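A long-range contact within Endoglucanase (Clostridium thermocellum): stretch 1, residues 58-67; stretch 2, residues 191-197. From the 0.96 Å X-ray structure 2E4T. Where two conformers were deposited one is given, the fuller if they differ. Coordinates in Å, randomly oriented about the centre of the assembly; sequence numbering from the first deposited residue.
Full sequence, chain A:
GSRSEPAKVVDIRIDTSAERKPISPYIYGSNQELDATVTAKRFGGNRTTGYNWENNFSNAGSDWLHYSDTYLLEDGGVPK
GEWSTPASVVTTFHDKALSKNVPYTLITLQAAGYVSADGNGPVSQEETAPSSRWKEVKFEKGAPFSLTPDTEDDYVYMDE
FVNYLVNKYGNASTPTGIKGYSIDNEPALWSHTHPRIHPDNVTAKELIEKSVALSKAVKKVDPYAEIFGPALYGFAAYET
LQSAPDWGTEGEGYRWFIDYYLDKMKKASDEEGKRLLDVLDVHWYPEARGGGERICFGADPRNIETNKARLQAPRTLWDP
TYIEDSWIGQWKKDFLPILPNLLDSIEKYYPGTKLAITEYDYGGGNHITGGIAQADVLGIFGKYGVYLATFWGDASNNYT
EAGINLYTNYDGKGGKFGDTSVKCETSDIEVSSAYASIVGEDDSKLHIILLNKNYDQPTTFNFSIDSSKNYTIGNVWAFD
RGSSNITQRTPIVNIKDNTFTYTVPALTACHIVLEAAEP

Stretch 1 (58-67) SNAGSDWLHY
Stretch 2 191-197: SHTHPRI

A tight turn docks on the frayed end of a helix through one direct hydrogen bond, two bridging waters and a histidine packed on proline and arginine, burying 368 Å² in all. The register sets G61 CA 4.8 Å from H194 CA and S62 CA 5.0 Å from T193 CA; H66 and R196 lie wider, CA to CA 7.4 Å. T193 ends the helix, H194 leaves it at phi/psi -127/54, and the T193 carbonyl accepts from S62 N (N to O 2.8 Å, 158°). G61 CA sits 3.2 Å from the same T193 O, a CA-H...O contact. Glycine suits this place twice over: phi is 57°, psi -144°, and an ideal CB would clash with T193 O and H194 ND1.

N59 (chi1 t) braces the turn, OD1 accepting from G61 N at 2.8 Å and ND2 donating to H66 O at 2.9 Å. Water 1 donates to N59 OD1 and also bonds H194 ND1, each at 2.8 Å. H194 (m) has its CB directed away, yet its ring edge meets N59 O, 3.7 Å from CE1.

H66 (m, phi/psi 57/37) points toward stretch 2. Its CE1 lies 3.6 Å from P195 CG, and R196 (m, m, t) lays its guanidinium over the ring face. Water 2 links H66 ND1 (2.9 Å) to R196 N (2.8 Å).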

# COMPACT_ATOMS: atom_id res chain seq x y z
N SER A 58 5.13 -22.15 6.82
CA SER A 58 3.93 -21.41 6.46
C SER A 58 3.12 -22.29 5.50
O SER A 58 3.60 -23.34 5.05
CB SER A 58 4.26 -20.06 5.78
OG SER A 58 4.96 -20.26 4.55
N ASN A 59 1.89 -21.83 5.19
CA ASN A 59 0.97 -22.63 4.40
C ASN A 59 0.47 -21.83 3.21
O ASN A 59 0.07 -20.66 3.31
CB ASN A 59 -0.20 -23.10 5.30
CG ASN A 59 -1.00 -24.22 4.63
OD1 ASN A 59 -1.84 -23.96 3.75
ND2 ASN A 59 -0.70 -25.48 4.98
N ALA A 60 0.47 -22.50 2.05
CA ALA A 60 0.06 -21.88 0.79
C ALA A 60 -1.45 -21.64 0.72
O ALA A 60 -1.92 -20.83 -0.13
CB ALA A 60 0.43 -22.78 -0.36
N GLY A 61 -2.22 -22.36 1.52
CA GLY A 61 -3.69 -22.29 1.36
C GLY A 61 -4.08 -22.67 -0.05
O GLY A 61 -3.46 -23.52 -0.72
N SER A 62 -5.11 -21.99 -0.54
CA SER A 62 -5.62 -22.21 -1.87
C SER A 62 -4.64 -21.89 -2.99
O SER A 62 -4.86 -22.27 -4.15
CB SER A 62 -6.90 -21.43 -2.05
OG SER A 62 -6.65 -20.00 -1.92
N ASP A 63 -3.55 -21.16 -2.70
CA ASP A 63 -2.57 -20.86 -3.75
C ASP A 63 -1.80 -22.15 -4.15
O ASP A 63 -1.28 -22.18 -5.27
CB ASP A 63 -1.64 -19.76 -3.35
CG ASP A 63 -2.32 -18.38 -3.33
OD1 ASP A 63 -3.19 -18.14 -4.19
OD2 ASP A 63 -1.89 -17.52 -2.58
N TRP A 64 -1.64 -23.13 -3.26
CA TRP A 64 -1.01 -24.39 -3.69
C TRP A 64 -1.36 -25.54 -2.71
O TRP A 64 -0.57 -25.89 -1.84
CB TRP A 64 0.50 -24.29 -3.87
CG TRP A 64 0.99 -25.54 -4.63
CD1 TRP A 64 1.44 -26.71 -4.07
CD2 TRP A 64 1.07 -25.72 -6.03
NE1 TRP A 64 1.82 -27.60 -5.05
CE2 TRP A 64 1.61 -27.02 -6.26
CE3 TRP A 64 0.76 -24.93 -7.11
CZ2 TRP A 64 1.84 -27.54 -7.54
CZ3 TRP A 64 0.98 -25.48 -8.41
CH2 TRP A 64 1.51 -26.74 -8.58
N LEU A 65 -2.54 -26.09 -2.88
CA LEU A 65 -2.92 -27.42 -2.30
C LEU A 65 -2.78 -27.45 -0.77
O LEU A 65 -2.58 -28.52 -0.17
CB LEU A 65 -2.08 -28.52 -2.96
CG LEU A 65 -2.18 -28.59 -4.50
CD1 LEU A 65 -1.29 -29.68 -5.03
CD2 LEU A 65 -3.61 -28.73 -4.97
N HIS A 66 -2.89 -26.29 -0.14
CA HIS A 66 -2.82 -26.23 1.32
C HIS A 66 -1.50 -26.83 1.82
O HIS A 66 -1.43 -27.41 2.92
CB HIS A 66 -4.03 -26.85 2.02
CG HIS A 66 -5.28 -26.41 1.38
ND1 HIS A 66 -5.83 -25.16 1.62
CD2 HIS A 66 -6.07 -27.04 0.46
CE1 HIS A 66 -6.89 -25.05 0.82
NE2 HIS A 66 -7.06 -26.17 0.12
N TYR A 67 -0.41 -26.60 1.10
CA TYR A 67 0.90 -27.10 1.50
C TYR A 67 1.50 -26.28 2.65
O TYR A 67 1.59 -25.04 2.53
CB TYR A 67 1.94 -27.04 0.37
CG TYR A 67 2.04 -28.28 -0.48
CD1 TYR A 67 0.90 -28.98 -0.94
CD2 TYR A 67 3.25 -28.79 -0.84
CE1 TYR A 67 1.03 -30.09 -1.78
CE2 TYR A 67 3.39 -29.92 -1.65
CZ TYR A 67 2.27 -30.59 -2.09
OH TYR A 67 2.35 -31.68 -2.93
N SER A 191 -11.81 -17.80 4.94
CA SER A 191 -12.50 -19.07 4.71
C SER A 191 -12.35 -19.58 3.25
O SER A 191 -12.69 -20.75 3.00
CB SER A 191 -13.97 -18.90 5.04
OG SER A 191 -14.52 -17.86 4.22
N HIS A 192 -11.88 -18.72 2.34
CA HIS A 192 -11.64 -19.09 0.96
C HIS A 192 -10.15 -19.43 0.73
O HIS A 192 -9.83 -20.47 0.10
CB HIS A 192 -12.06 -17.91 0.05
CG HIS A 192 -11.85 -18.22 -1.35
ND1 HIS A 192 -10.85 -17.74 -2.17
CD2 HIS A 192 -12.61 -19.01 -2.12
CE1 HIS A 192 -11.01 -18.23 -3.40
NE2 HIS A 192 -12.08 -19.01 -3.39
N THR A 193 -9.25 -18.57 1.18
CA THR A 193 -7.82 -18.76 0.97
C THR A 193 -7.24 -19.79 1.94
O THR A 193 -6.35 -20.56 1.57
CB THR A 193 -7.11 -17.40 1.14
OG1 THR A 193 -7.73 -16.51 0.19
CG2 THR A 193 -5.63 -17.51 0.94
N HIS A 194 -7.70 -19.74 3.20
CA HIS A 194 -7.12 -20.56 4.27
C HIS A 194 -8.20 -21.38 5.00
O HIS A 194 -8.28 -21.37 6.24
CB HIS A 194 -6.37 -19.69 5.26
CG HIS A 194 -5.16 -19.07 4.66
ND1 HIS A 194 -4.04 -19.80 4.33
CD2 HIS A 194 -4.89 -17.76 4.39
CE1 HIS A 194 -3.14 -18.94 3.84
NE2 HIS A 194 -3.62 -17.71 3.87
N PRO A 195 -9.00 -22.17 4.25
CA PRO A 195 -10.08 -22.92 4.91
C PRO A 195 -9.59 -23.97 5.92
O PRO A 195 -10.37 -24.39 6.77
CB PRO A 195 -10.80 -23.59 3.71
CG PRO A 195 -9.69 -23.76 2.68
CD PRO A 195 -8.92 -22.43 2.79
N ARG A 196 -8.34 -24.43 5.78
CA ARG A 196 -7.81 -25.43 6.72
C ARG A 196 -7.38 -24.79 8.04
O ARG A 196 -7.15 -25.53 9.02
CB ARG A 196 -6.63 -26.22 6.12
CG ARG A 196 -6.73 -26.78 4.76
CD ARG A 196 -7.47 -28.12 4.55
NE ARG A 196 -7.97 -28.47 3.32
CZ ARG A 196 -9.16 -28.22 2.85
NH1 ARG A 196 -10.16 -27.49 3.37
NH2 ARG A 196 -9.29 -28.70 1.65
N ILE A 197 -7.26 -23.45 8.06
CA ILE A 197 -7.04 -22.70 9.31
C ILE A 197 -8.34 -22.17 9.87
O ILE A 197 -8.59 -22.26 11.09
CB ILE A 197 -6.06 -21.51 9.03
CG1 ILE A 197 -4.71 -22.02 8.61
CG2 ILE A 197 -5.99 -20.61 10.31
CD1 ILE A 197 -3.69 -20.94 8.26
O HOH W 1 -3.96 -22.54 4.98
O HOH W 2 -6.21 -23.75 4.07